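Local coordinates for protein farnesyltransferase, putative (Trypanosoma cruzi, PDB 3WCA) that probably condenses two farnesyl diphosphate molecules into squalene in a magnesium- and NAD(P)H-dependent reaction that feeds lanosterol synthesis, at residues Ala155-Tyr160 / Leu200-Ile205; Arg207-Asp212 / Asp232-Phe237; Glu248-Met253 / Asp299-Lys304; Glu79-Glu84 / Asp145-Lys150. The protein carries 1 engineered substitution. One frame throughout, in Å; residues are numbered along the deposited sequence.

All four contacts belong to one all-helical squalene/phytoene synthase fold, closing along the chain in the order 4, 1, 2, 3. Interactions 2 and 3 are closest, their centres about 8 Å apart, and meet where Phe-209 packs on Phe-301. Interaction 1 lies about 15 Å from each, between centres; its helix 191-207 leads into helix 209-213 of interaction 2, and Tyr-157 packs on Met-253 of interaction 3. Interaction 4 lies about 18 Å from interaction 1, joined to it by the Asp-156/Arg-149 salt bridge. Interaction 1 adjoins the ligand pocket and interaction 4 the magnesium-binding helix; the apolar contacts of 2 and 3 lie away from both, although segment 207-212 starts near the diphosphate.

Interaction 1: residues Ala155-Tyr160 / Leu200-Ile205; sequences ADYDLY and LQKTNI. With FPS (S-[(2E,6E)-3,7,11-trimethyldodeca-2,6,10-trienyl] trihydrogen thiodiphosphate), chain E.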
# COMPACT_ATOMS: atom_id res chain seq x y z
N ALA A 155 12.88 5.56 -10.62
CA ALA A 155 13.62 4.56 -9.87
C ALA A 155 13.44 4.87 -8.39
O ALA A 155 13.22 3.97 -7.58
CB ALA A 155 15.11 4.62 -10.23
N ASP A 156 13.54 6.16 -8.05
CA ASP A 156 13.34 6.60 -6.67
C ASP A 156 11.91 6.24 -6.24
O ASP A 156 11.70 5.68 -5.18
CB ASP A 156 13.50 8.13 -6.55
CG ASP A 156 14.95 8.61 -6.66
OD1 ASP A 156 15.13 9.82 -6.88
OD2 ASP A 156 15.89 7.80 -6.52
N TYR A 157 10.94 6.59 -7.09
CA TYR A 157 9.52 6.32 -6.84
C TYR A 157 9.33 4.83 -6.52
O TYR A 157 8.81 4.48 -5.46
CB TYR A 157 8.71 6.73 -8.07
CG TYR A 157 7.19 6.57 -8.01
CD1 TYR A 157 6.46 6.94 -6.87
CD2 TYR A 157 6.48 6.15 -9.13
CE1 TYR A 157 5.05 6.90 -6.87
CE2 TYR A 157 5.09 6.10 -9.14
CZ TYR A 157 4.38 6.48 -8.01
OH TYR A 157 2.99 6.47 -8.06
N ASP A 158 9.78 3.97 -7.43
CA ASP A 158 9.70 2.53 -7.25
C ASP A 158 10.39 2.02 -6.00
O ASP A 158 9.85 1.17 -5.28
CB ASP A 158 10.28 1.82 -8.47
CG ASP A 158 9.31 1.75 -9.61
OD1 ASP A 158 8.42 2.61 -9.69
OD2 ASP A 158 9.43 0.83 -10.44
N LEU A 159 11.60 2.51 -5.72
CA LEU A 159 12.32 2.05 -4.55
C LEU A 159 11.63 2.47 -3.26
O LEU A 159 11.55 1.68 -2.31
CB LEU A 159 13.78 2.54 -4.57
CG LEU A 159 14.69 2.06 -3.43
CD1 LEU A 159 14.82 0.53 -3.47
CD2 LEU A 159 16.08 2.73 -3.55
N TYR A 160 11.14 3.70 -3.21
CA TYR A 160 10.45 4.17 -2.01
C TYR A 160 9.18 3.34 -1.78
O TYR A 160 8.84 3.02 -0.64
CB TYR A 160 10.08 5.66 -2.12
CG TYR A 160 9.33 6.17 -0.91
CD1 TYR A 160 10.00 6.46 0.28
CD2 TYR A 160 7.93 6.29 -0.93
CE1 TYR A 160 9.29 6.87 1.42
CE2 TYR A 160 7.22 6.69 0.20
CZ TYR A 160 7.91 6.98 1.37
OH TYR A 160 7.21 7.35 2.50
N LEU A 200 -0.82 -1.18 -4.82
CA LEU A 200 -1.63 -0.54 -3.79
C LEU A 200 -1.08 0.83 -3.41
O LEU A 200 -1.82 1.80 -3.35
CB LEU A 200 -1.71 -1.41 -2.52
CG LEU A 200 -2.27 -2.84 -2.59
CD1 LEU A 200 -2.50 -3.36 -1.15
CD2 LEU A 200 -3.59 -2.85 -3.37
N GLN A 201 0.22 0.89 -3.14
CA GLN A 201 0.82 2.14 -2.72
C GLN A 201 0.67 3.21 -3.80
O GLN A 201 0.30 4.33 -3.50
CB GLN A 201 2.30 1.93 -2.36
CG GLN A 201 2.98 3.14 -1.71
CD GLN A 201 2.32 3.57 -0.39
OE1 GLN A 201 2.00 2.73 0.45
NE2 GLN A 201 2.13 4.87 -0.21
N LYS A 202 0.94 2.85 -5.04
CA LYS A 202 0.85 3.82 -6.13
C LYS A 202 -0.57 4.34 -6.36
O LYS A 202 -0.75 5.53 -6.61
CB LYS A 202 1.43 3.23 -7.42
CG LYS A 202 2.95 3.05 -7.36
CD LYS A 202 3.54 2.74 -8.73
CE LYS A 202 5.04 2.53 -8.66
NZ LYS A 202 5.64 2.21 -10.00
N THR A 203 -1.57 3.47 -6.26
CA THR A 203 -2.94 3.91 -6.46
C THR A 203 -3.29 4.90 -5.35
O THR A 203 -3.97 5.89 -5.59
CB THR A 203 -3.93 2.73 -6.46
OG1 THR A 203 -3.57 1.82 -7.51
CG2 THR A 203 -5.35 3.22 -6.72
N ASN A 204 -2.80 4.66 -4.14
CA ASN A 204 -3.10 5.59 -3.07
C ASN A 204 -2.36 6.91 -3.28
O ASN A 204 -2.92 7.97 -3.09
CB ASN A 204 -2.76 5.01 -1.70
CG ASN A 204 -3.68 3.85 -1.31
OD1 ASN A 204 -4.76 3.67 -1.88
ND2 ASN A 204 -3.27 3.08 -0.32
N ILE A 205 -1.09 6.84 -3.68
CA ILE A 205 -0.31 8.05 -3.91
C ILE A 205 -0.98 8.91 -4.99
O ILE A 205 -1.02 10.15 -4.89
CB ILE A 205 1.16 7.70 -4.31
CG1 ILE A 205 1.97 7.39 -3.05
CG2 ILE A 205 1.81 8.87 -5.08
CD1 ILE A 205 3.38 6.86 -3.31
C1 FPS E . -1.78 2.43 3.69
S1 FPS E . -2.48 2.07 5.38
C2 FPS E . -0.81 1.28 3.27
C3 FPS E . -0.57 0.71 2.02
C4 FPS E . -1.26 1.12 0.74
C5 FPS E . 0.43 -0.42 1.97
C6 FPS E . -0.00 -1.81 2.53
C7 FPS E . 0.56 -2.86 1.59
C8 FPS E . 0.17 -4.14 1.48
C10 FPS E . 0.93 -4.99 0.45
C9 FPS E . -0.95 -4.77 2.32
C11 FPS E . 0.07 -6.10 -0.12
C12 FPS E . 0.97 -7.16 -0.71
C13 FPS E . 0.71 -8.48 -0.74
C14 FPS E . -0.57 -9.12 -0.16
C15 FPS E . 1.75 -9.40 -1.39
PA FPS E . -4.40 1.31 5.20
O1A FPS E . -4.40 0.10 4.23
O2A FPS E . -4.83 0.87 6.58
O3A FPS E . -5.60 2.44 4.90
PB FPS E . -5.82 3.70 3.79
O1B FPS E . -7.26 3.67 3.19
O2B FPS E . -5.67 5.07 4.53
O3B FPS E . -4.84 3.51 2.56
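Lys-202 reaches across from helix 191-207 to Asp-158 on helix 154-179, and its NZ forms a salt bridge of 2.8 Å with Asp-158 OD1. The ammonium arrives from above the carboxylate, 38° out of its plane. The lysine chain, extended beyond CG, passes obliquely across Tyr-157: its CG lies 3.5 Å from Tyr-157 OH, and its CE comes within 3.6 Å of Tyr-157 CE2. Elsewhere on the ring, near its plane, Ile-205 CD1 meets the edge at Tyr-157 CE1, 3.9 Å away. The phenol reaches between the helices because CG of Tyr-157 is anti to the backbone N (chi1 -179°). The axes of the two segments come no closer than 11.1 Å, a gap that these long side chains bridge.

NZ has two more direct partners, a salt bridge to Asp-256 OD2 and a hydrogen bond with His-260 NE2. Farther out, Leu-200, Gln-201 and Asn-204, carried by the same helix, line the pocket of the farnesyl thiodiphosphate, with Leu-200 CD1 3.8 Å from C8 of the farnesyl chain. Tyr-160 bonds to Glu-71, a magnesium ligand. Two carboxylates around one buried ammonium should stabilise its positive charge, tying together two helices of the active site.

Interaction 2: residues Arg207-Asp212 / Asp232-Phe237; sequences RDFYED and DDLHAF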
# COMPACT_ATOMS: atom_id res chain seq x y z
N ARG A 207 -4.30 8.80 -5.86
CA ARG A 207 -5.58 9.28 -5.33
C ARG A 207 -5.43 10.40 -4.31
O ARG A 207 -6.25 11.33 -4.29
CB ARG A 207 -6.37 8.13 -4.65
CG ARG A 207 -7.71 8.58 -4.01
CD ARG A 207 -8.16 7.67 -2.84
NE ARG A 207 -7.14 7.58 -1.79
CZ ARG A 207 -7.05 6.59 -0.90
NH1 ARG A 207 -7.95 5.60 -0.93
NH2 ARG A 207 -6.06 6.56 -0.01
N ASP A 208 -4.40 10.33 -3.48
CA ASP A 208 -4.20 11.32 -2.42
C ASP A 208 -3.34 12.54 -2.78
O ASP A 208 -2.92 13.27 -1.89
CB ASP A 208 -3.60 10.65 -1.17
CG ASP A 208 -4.50 9.56 -0.61
OD1 ASP A 208 -5.73 9.62 -0.83
OD2 ASP A 208 -3.98 8.64 0.06
N PHE A 209 -3.09 12.76 -4.06
CA PHE A 209 -2.28 13.91 -4.48
C PHE A 209 -2.66 15.24 -3.82
O PHE A 209 -1.82 15.87 -3.19
CB PHE A 209 -2.33 14.09 -5.99
CG PHE A 209 -1.61 15.33 -6.47
CD1 PHE A 209 -0.24 15.32 -6.67
CD2 PHE A 209 -2.31 16.52 -6.70
CE1 PHE A 209 0.43 16.47 -7.07
CE2 PHE A 209 -1.64 17.67 -7.11
CZ PHE A 209 -0.27 17.64 -7.29
N TYR A 210 -3.91 15.66 -3.99
CA TYR A 210 -4.35 16.94 -3.44
C TYR A 210 -4.19 17.03 -1.93
O TYR A 210 -3.64 18.00 -1.41
CB TYR A 210 -5.80 17.21 -3.80
CG TYR A 210 -6.26 18.61 -3.45
CD1 TYR A 210 -5.71 19.73 -4.07
CD2 TYR A 210 -7.26 18.82 -2.49
CE1 TYR A 210 -6.14 21.02 -3.76
CE2 TYR A 210 -7.70 20.11 -2.17
CZ TYR A 210 -7.14 21.20 -2.81
OH TYR A 210 -7.58 22.47 -2.51
N GLU A 211 -4.71 16.03 -1.24
CA GLU A 211 -4.63 15.97 0.21
C GLU A 211 -3.18 16.03 0.67
O GLU A 211 -2.86 16.70 1.65
CB GLU A 211 -5.27 14.67 0.70
CG GLU A 211 -5.19 14.43 2.19
CD GLU A 211 -5.75 13.08 2.57
OE1 GLU A 211 -6.89 12.77 2.16
OE2 GLU A 211 -5.05 12.32 3.28
N ASP A 212 -2.30 15.35 -0.05
CA ASP A 212 -0.89 15.34 0.33
C ASP A 212 -0.18 16.67 0.08
O ASP A 212 0.58 17.14 0.93
CB ASP A 212 -0.14 14.23 -0.41
CG ASP A 212 -0.55 12.83 0.05
OD1 ASP A 212 -1.01 12.69 1.20
OD2 ASP A 212 -0.40 11.86 -0.73
N ASP A 232 6.60 22.79 -14.21
CA ASP A 232 7.85 23.11 -13.53
C ASP A 232 7.52 23.22 -12.04
O ASP A 232 8.41 23.15 -11.19
CB ASP A 232 8.43 24.44 -14.03
CG ASP A 232 8.94 24.36 -15.46
OD1 ASP A 232 9.87 23.57 -15.72
OD2 ASP A 232 8.40 25.09 -16.33
N ASP A 233 6.24 23.40 -11.75
CA ASP A 233 5.77 23.51 -10.37
C ASP A 233 4.57 22.60 -10.16
O ASP A 233 3.48 22.86 -10.67
CB ASP A 233 5.39 24.96 -10.03
CG ASP A 233 4.73 25.08 -8.66
OD1 ASP A 233 5.02 24.23 -7.79
OD2 ASP A 233 3.93 26.02 -8.45
N LEU A 234 4.78 21.53 -9.41
CA LEU A 234 3.75 20.55 -9.11
C LEU A 234 2.51 21.23 -8.54
O LEU A 234 1.37 20.87 -8.88
CB LEU A 234 4.31 19.53 -8.12
CG LEU A 234 3.74 18.12 -8.06
CD1 LEU A 234 3.66 17.52 -9.46
CD2 LEU A 234 4.63 17.28 -7.16
N HIS A 235 2.73 22.22 -7.67
CA HIS A 235 1.63 22.96 -7.06
C HIS A 235 0.72 23.64 -8.08
O HIS A 235 -0.37 24.12 -7.74
CB HIS A 235 2.18 24.02 -6.10
CG HIS A 235 2.69 23.47 -4.81
ND1 HIS A 235 3.82 22.68 -4.72
CD2 HIS A 235 2.24 23.61 -3.54
CE1 HIS A 235 4.05 22.36 -3.46
NE2 HIS A 235 3.10 22.92 -2.72
N ALA A 236 1.14 23.69 -9.34
CA ALA A 236 0.34 24.33 -10.38
C ALA A 236 -0.91 23.52 -10.71
O ALA A 236 -1.91 24.06 -11.18
CB ALA A 236 1.18 24.53 -11.65
N PHE A 237 -0.85 22.22 -10.45
CA PHE A 237 -1.98 21.32 -10.72
C PHE A 237 -3.20 21.63 -9.86
O PHE A 237 -4.28 21.09 -10.09
CB PHE A 237 -1.57 19.86 -10.52
CG PHE A 237 -0.55 19.37 -11.52
CD1 PHE A 237 -0.29 20.09 -12.68
CD2 PHE A 237 0.10 18.16 -11.31
CE1 PHE A 237 0.62 19.61 -13.63
CE2 PHE A 237 1.01 17.68 -12.25
CZ PHE A 237 1.27 18.40 -13.41
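The ring of Phe-209 meets Leu-234 at its edge and Phe-237 obliquely; the two phenylalanine side chains cross at about a right angle. Leu-234 CG lies near the ring plane, 3.8 Å from Phe-209 CE1, and the carbonyl O of Leu-234 is also in plane at the edge, 4.0 Å from Phe-209 CZ. Phe-237 CB is 4.1 Å from Phe-209 CE2. At an edge of Phe-237, Phe-209 CZ stands near the ring plane, 4.1 Å from Phe-237 CD2. Two further rings meet Phe-209: that of Trp-222, with planes at about 45°, and that of Phe-301, at about 75°. With CG anti to the backbone N (chi1 175°), Phe-209 projects from the first turn of helix 209-213 into this buried cluster.

Just before that helix, Arg-207 grips Asp-208 side-on with two nitrogens; the NH2 to OD2 bond is 2.9 Å and lies in the guanidinium plane. Asp-233 OD1 accepts a hydrogen bond from the backbone N of His-235 at 3.0 Å, an Asx turn that runs into the 3-10 segment carrying Leu-234 and Phe-237. Asp-208 to Asp-212 (DFYED) matches the second aspartate-rich motif of the squalene/phytoene synthase family, its helix anchored by Phe-209 in the aromatic cluster.

Interaction 3: residues Glu248-Met253 / Asp299-Lys304; sequences ECLNAM and DVFHTK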
# COMPACT_ATOMS: atom_id res chain seq x y z
N GLU A 248 -3.05 15.25 -17.80
CA GLU A 248 -2.13 14.46 -18.62
C GLU A 248 -1.07 13.80 -17.74
O GLU A 248 -0.62 12.69 -18.00
CB GLU A 248 -1.43 15.33 -19.67
CG GLU A 248 -2.36 15.80 -20.80
CD GLU A 248 -1.65 16.62 -21.89
OE1 GLU A 248 -2.32 16.99 -22.87
OE2 GLU A 248 -0.43 16.89 -21.76
N CYS A 249 -0.66 14.50 -16.69
CA CYS A 249 0.34 13.96 -15.78
C CYS A 249 -0.34 12.89 -14.92
O CYS A 249 0.24 11.83 -14.67
CB CYS A 249 0.92 15.08 -14.91
SG CYS A 249 2.11 14.48 -13.72
N LEU A 250 -1.56 13.17 -14.46
CA LEU A 250 -2.33 12.21 -13.68
C LEU A 250 -2.44 10.93 -14.50
O LEU A 250 -2.25 9.82 -13.98
CB LEU A 250 -3.74 12.74 -13.40
CG LEU A 250 -4.83 11.72 -13.05
CD1 LEU A 250 -4.42 10.94 -11.80
CD2 LEU A 250 -6.17 12.43 -12.81
N ASN A 251 -2.72 11.08 -15.80
CA ASN A 251 -2.85 9.90 -16.65
C ASN A 251 -1.55 9.14 -16.82
O ASN A 251 -1.55 7.92 -16.98
CB ASN A 251 -3.43 10.29 -18.02
CG ASN A 251 -4.88 10.67 -17.94
OD1 ASN A 251 -5.55 10.37 -16.94
ND2 ASN A 251 -5.40 11.34 -18.97
N ALA A 252 -0.43 9.86 -16.79
CA ALA A 252 0.88 9.23 -16.92
C ALA A 252 1.18 8.46 -15.64
O ALA A 252 1.88 7.46 -15.65
CB ALA A 252 1.97 10.28 -17.17
N MET A 253 0.64 8.94 -14.53
CA MET A 253 0.87 8.25 -13.27
C MET A 253 0.11 6.93 -13.31
O MET A 253 0.65 5.88 -12.94
CB MET A 253 0.41 9.10 -12.10
CG MET A 253 1.27 10.33 -11.86
SD MET A 253 2.94 9.99 -11.22
CE MET A 253 2.54 9.29 -9.61
N ASP A 299 -11.12 15.81 -11.01
CA ASP A 299 -11.59 16.02 -9.65
C ASP A 299 -10.49 15.63 -8.67
O ASP A 299 -10.47 16.08 -7.53
CB ASP A 299 -12.84 15.19 -9.35
CG ASP A 299 -14.08 15.71 -10.07
OD1 ASP A 299 -14.10 16.91 -10.41
OD2 ASP A 299 -15.04 14.93 -10.28
N VAL A 300 -9.59 14.78 -9.13
CA VAL A 300 -8.48 14.32 -8.31
C VAL A 300 -7.65 15.49 -7.77
O VAL A 300 -7.02 15.38 -6.72
CB VAL A 300 -7.55 13.39 -9.16
CG1 VAL A 300 -6.23 13.14 -8.45
CG2 VAL A 300 -8.26 12.06 -9.44
N PHE A 301 -7.68 16.62 -8.46
CA PHE A 301 -6.88 17.75 -8.03
C PHE A 301 -7.53 18.73 -7.06
O PHE A 301 -6.97 19.79 -6.79
CB PHE A 301 -6.32 18.46 -9.26
CG PHE A 301 -5.37 17.61 -10.05
CD1 PHE A 301 -4.10 17.32 -9.56
CD2 PHE A 301 -5.76 17.02 -11.25
CE1 PHE A 301 -3.25 16.46 -10.25
CE2 PHE A 301 -4.91 16.16 -11.95
CZ PHE A 301 -3.65 15.88 -11.44
N HIS A 302 -8.69 18.37 -6.52
CA HIS A 302 -9.35 19.22 -5.54
C HIS A 302 -10.17 18.43 -4.51
O HIS A 302 -10.84 19.02 -3.67
CB HIS A 302 -10.22 20.27 -6.24
CG HIS A 302 -11.40 19.71 -6.96
ND1 HIS A 302 -12.41 19.03 -6.31
CD2 HIS A 302 -11.76 19.76 -8.26
CE1 HIS A 302 -13.34 18.69 -7.19
NE2 HIS A 302 -12.97 19.12 -8.38
N THR A 303 -10.11 17.10 -4.56
CA THR A 303 -10.83 16.28 -3.60
C THR A 303 -10.43 14.81 -3.70
O THR A 303 -9.75 14.41 -4.64
CB THR A 303 -12.35 16.35 -3.83
OG1 THR A 303 -13.02 15.79 -2.69
CG2 THR A 303 -12.73 15.55 -5.05
N LYS A 304 -10.87 14.01 -2.72
CA LYS A 304 -10.56 12.58 -2.74
C LYS A 304 -11.62 11.81 -3.49
O LYS A 304 -12.79 11.84 -3.13
CB LYS A 304 -10.47 12.00 -1.33
CG LYS A 304 -10.02 10.54 -1.37
CD LYS A 304 -10.36 9.77 -0.11
CE LYS A 304 -9.56 10.23 1.08
NZ LYS A 304 -9.87 9.35 2.24
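Leu-250, on a regular turn of helix 243-258, faces Val-300 in the short 3-10 segment 299-301, and these two residues have the nearest CA atoms across the contact, 8.4 Å apart. The helical side shows the usual i to i+4 bonding, as from Ala-252 N to Glu-248 O. The other side is wound more tightly, with His-302 N bonding back to Asp-299 O three residues earlier at 3.1 Å, after which the chain opens out through Thr-303 and Lys-304.

The contact itself is wholly apolar and buries 135 Å² in total. Leu-250 and Val-300 reach toward each other tip to tip, Leu-250 CD2 standing 4.0 Å from Val-300 CG2. Phe-301 covers the base of the leucine and the same methyl: its CZ comes within 3.7 Å of Leu-250 CB, while its CE2 lies 4.0 Å from Leu-250 CD2. The leucine meets this ring obliquely. Phe-301 has CG anti to its carbonyl carbon (chi1 -64°), which carries the ring over toward the helix next to Val-300. Leu-250 is thus held by two consecutive side chains of one turn.

Behind them, His-302 folds back so that Asp-299 O sits 3.7 Å above its ring plane, over the centre, and its NE2 makes a weak bond to Asp-299 OD1. Ile-206 of helix 191-207 touches Leu-250 too, and Asn-251 ND2 bonds to Asn-296 OD1. Away from the substrate and metal sites, this is a 3-10 turn in the connection between helices 274-294 and 309-318, docked by hydrophobic side chains on helix 243-258 of the all-helical isoprenoid synthase fold.

Interaction 4: residues Glu79-Glu84 / Asp145-Lys150; sequences EFKLRE and DFLTRK. Engineered in segment 79-84: Glu-79 (natural residue Asp).
Lys-81 and Leu-147 make a small, partly buried apolar contact at the periphery, joining helix 78-84 to the C-terminal part of helix 126-147, close to the magnesium-binding helix 51-72. Their meeting involves the aliphatic stalk of the lysine rather than its charge. Leu-147 CD1 rests against the stalk, 3.6 Å from Lys-81 CB and 3.7 Å from Lys-81 CD, and the side chains cross at about a right angle. Beside them Leu-82 adds a looser touch, its CD2 4.5 Å from Leu-147 CB. Leu-147 has its first torsion at -97°, well off a staggered position, and it brings CD1 against the lysine, with CD2 more distant.

Lys-81 runs extended beyond CG, so its NZ passes the leucine and bonds to the backbone carbonyls of Asp-73 and Glu-71. The ammonium thus sits at the C-terminal end of helix 51-72, where its charge probably complements the helix dipole. Glu-71 and Asp-72 are magnesium ligands, and the side chain of Leu-147 comes within about 4 Å of that of Glu-71.

The 145-150 segment is braced from within. Arg-149 NH2 meets Asp-145 OD2 on the syn side at 2.6 Å, and Phe-146 CE1 lies 3.6 Å above the centre of the guanidinium plane. Arg-149 NH1 has a second partner in Asp-156, on the following helix, and Phe-146 meets Tyr-160 edge-to-face. Here, then, a lysine from the next helix bonds to backbone carbonyls at the end of the DXXED motif of Asp-68, Glu-71 and Asp-72, the first of the two aspartate-rich motifs of the squalene/phytoene synthase family, here seen binding magnesium.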
# COMPACT_ATOMS: atom_id res chain seq x y z
N GLU A 79 17.00 14.29 12.77
CA GLU A 79 18.06 13.54 13.42
C GLU A 79 17.43 12.62 14.47
O GLU A 79 17.97 11.56 14.79
CB GLU A 79 19.13 14.47 14.04
CG GLU A 79 18.81 15.10 15.40
CD GLU A 79 18.21 16.50 15.30
OE1 GLU A 79 18.18 17.07 14.19
OE2 GLU A 79 17.77 17.04 16.34
N PHE A 80 16.28 13.01 14.99
CA PHE A 80 15.58 12.18 15.97
C PHE A 80 15.10 10.90 15.26
O PHE A 80 15.14 9.81 15.83
CB PHE A 80 14.37 12.91 16.55
CG PHE A 80 13.51 12.04 17.44
CD1 PHE A 80 13.75 11.98 18.81
CD2 PHE A 80 12.50 11.25 16.90
CE1 PHE A 80 12.99 11.13 19.63
CE2 PHE A 80 11.74 10.40 17.71
CZ PHE A 80 11.99 10.34 19.08
N LYS A 81 14.65 11.04 14.02
CA LYS A 81 14.14 9.90 13.26
C LYS A 81 15.27 9.01 12.75
O LYS A 81 15.14 7.78 12.76
CB LYS A 81 13.29 10.39 12.08
CG LYS A 81 12.07 11.21 12.50
CD LYS A 81 11.39 11.82 11.29
CE LYS A 81 10.20 12.69 11.65
NZ LYS A 81 9.63 13.30 10.41
N LEU A 82 16.36 9.61 12.30
CA LEU A 82 17.50 8.84 11.80
C LEU A 82 18.15 8.08 12.96
O LEU A 82 18.84 7.08 12.76
CB LEU A 82 18.52 9.77 11.15
CG LEU A 82 18.01 10.57 9.95
CD1 LEU A 82 19.12 11.47 9.42
CD2 LEU A 82 17.53 9.60 8.87
N ARG A 83 17.90 8.56 14.17
CA ARG A 83 18.46 7.96 15.37
C ARG A 83 17.60 6.78 15.85
O ARG A 83 18.09 5.67 16.03
CB ARG A 83 18.55 9.02 16.47
CG ARG A 83 19.19 8.55 17.78
CD ARG A 83 18.88 9.54 18.91
NE ARG A 83 19.24 10.91 18.56
CZ ARG A 83 18.48 11.98 18.82
NH1 ARG A 83 17.31 11.83 19.44
NH2 ARG A 83 18.88 13.18 18.46
N GLU A 84 16.31 7.05 16.06
CA GLU A 84 15.38 6.04 16.57
C GLU A 84 14.95 4.91 15.61
O GLU A 84 14.89 3.75 16.01
CB GLU A 84 14.12 6.75 17.10
CG GLU A 84 14.36 7.72 18.25
CD GLU A 84 14.82 7.04 19.54
OE1 GLU A 84 14.35 5.91 19.82
OE2 GLU A 84 15.63 7.64 20.27
N ASP A 145 16.55 6.58 4.46
CA ASP A 145 17.15 7.01 3.20
C ASP A 145 16.34 8.13 2.55
O ASP A 145 16.91 9.13 2.10
CB ASP A 145 17.27 5.83 2.23
CG ASP A 145 17.91 6.23 0.89
OD1 ASP A 145 18.75 7.15 0.88
OD2 ASP A 145 17.57 5.60 -0.14
N PHE A 146 15.02 7.98 2.52
CA PHE A 146 14.16 8.99 1.90
C PHE A 146 13.72 10.11 2.82
O PHE A 146 12.94 10.97 2.43
CB PHE A 146 12.94 8.34 1.24
CG PHE A 146 13.26 7.67 -0.06
CD1 PHE A 146 13.47 8.42 -1.21
CD2 PHE A 146 13.41 6.28 -0.12
CE1 PHE A 146 13.83 7.80 -2.41
CE2 PHE A 146 13.77 5.66 -1.31
CZ PHE A 146 13.98 6.42 -2.46
N LEU A 147 14.19 10.10 4.06
CA LEU A 147 13.84 11.18 4.98
C LEU A 147 14.85 12.29 4.72
O LEU A 147 14.60 13.46 5.02
CB LEU A 147 13.95 10.72 6.44
CG LEU A 147 12.66 10.27 7.14
CD1 LEU A 147 13.00 9.86 8.56
CD2 LEU A 147 11.64 11.41 7.14
N THR A 148 15.99 11.91 4.13
CA THR A 148 17.05 12.85 3.83
C THR A 148 17.15 13.21 2.33
O THR A 148 18.18 13.73 1.88
CB THR A 148 18.42 12.31 4.33
OG1 THR A 148 19.48 13.19 3.92
CG2 THR A 148 18.68 10.90 3.79
N ARG A 149 16.10 12.92 1.57
CA ARG A 149 16.09 13.26 0.15
C ARG A 149 14.71 13.13 -0.50
O ARG A 149 13.80 12.52 0.07
CB ARG A 149 17.09 12.40 -0.63
CG ARG A 149 16.86 10.91 -0.54
CD ARG A 149 17.25 10.24 -1.85
NE ARG A 149 17.50 8.81 -1.71
CZ ARG A 149 17.45 7.95 -2.72
NH1 ARG A 149 17.15 8.39 -3.94
NH2 ARG A 149 17.70 6.66 -2.53
N LYS A 150 14.58 13.71 -1.68
CA LYS A 150 13.33 13.70 -2.43
C LYS A 150 13.20 12.50 -3.37
O LYS A 150 14.13 11.72 -3.55
CB LYS A 150 13.19 14.97 -3.27
CG LYS A 150 12.58 16.17 -2.56
CD LYS A 150 13.63 17.06 -1.94
CE LYS A 150 12.99 18.31 -1.34
NZ LYS A 150 14.01 19.25 -0.81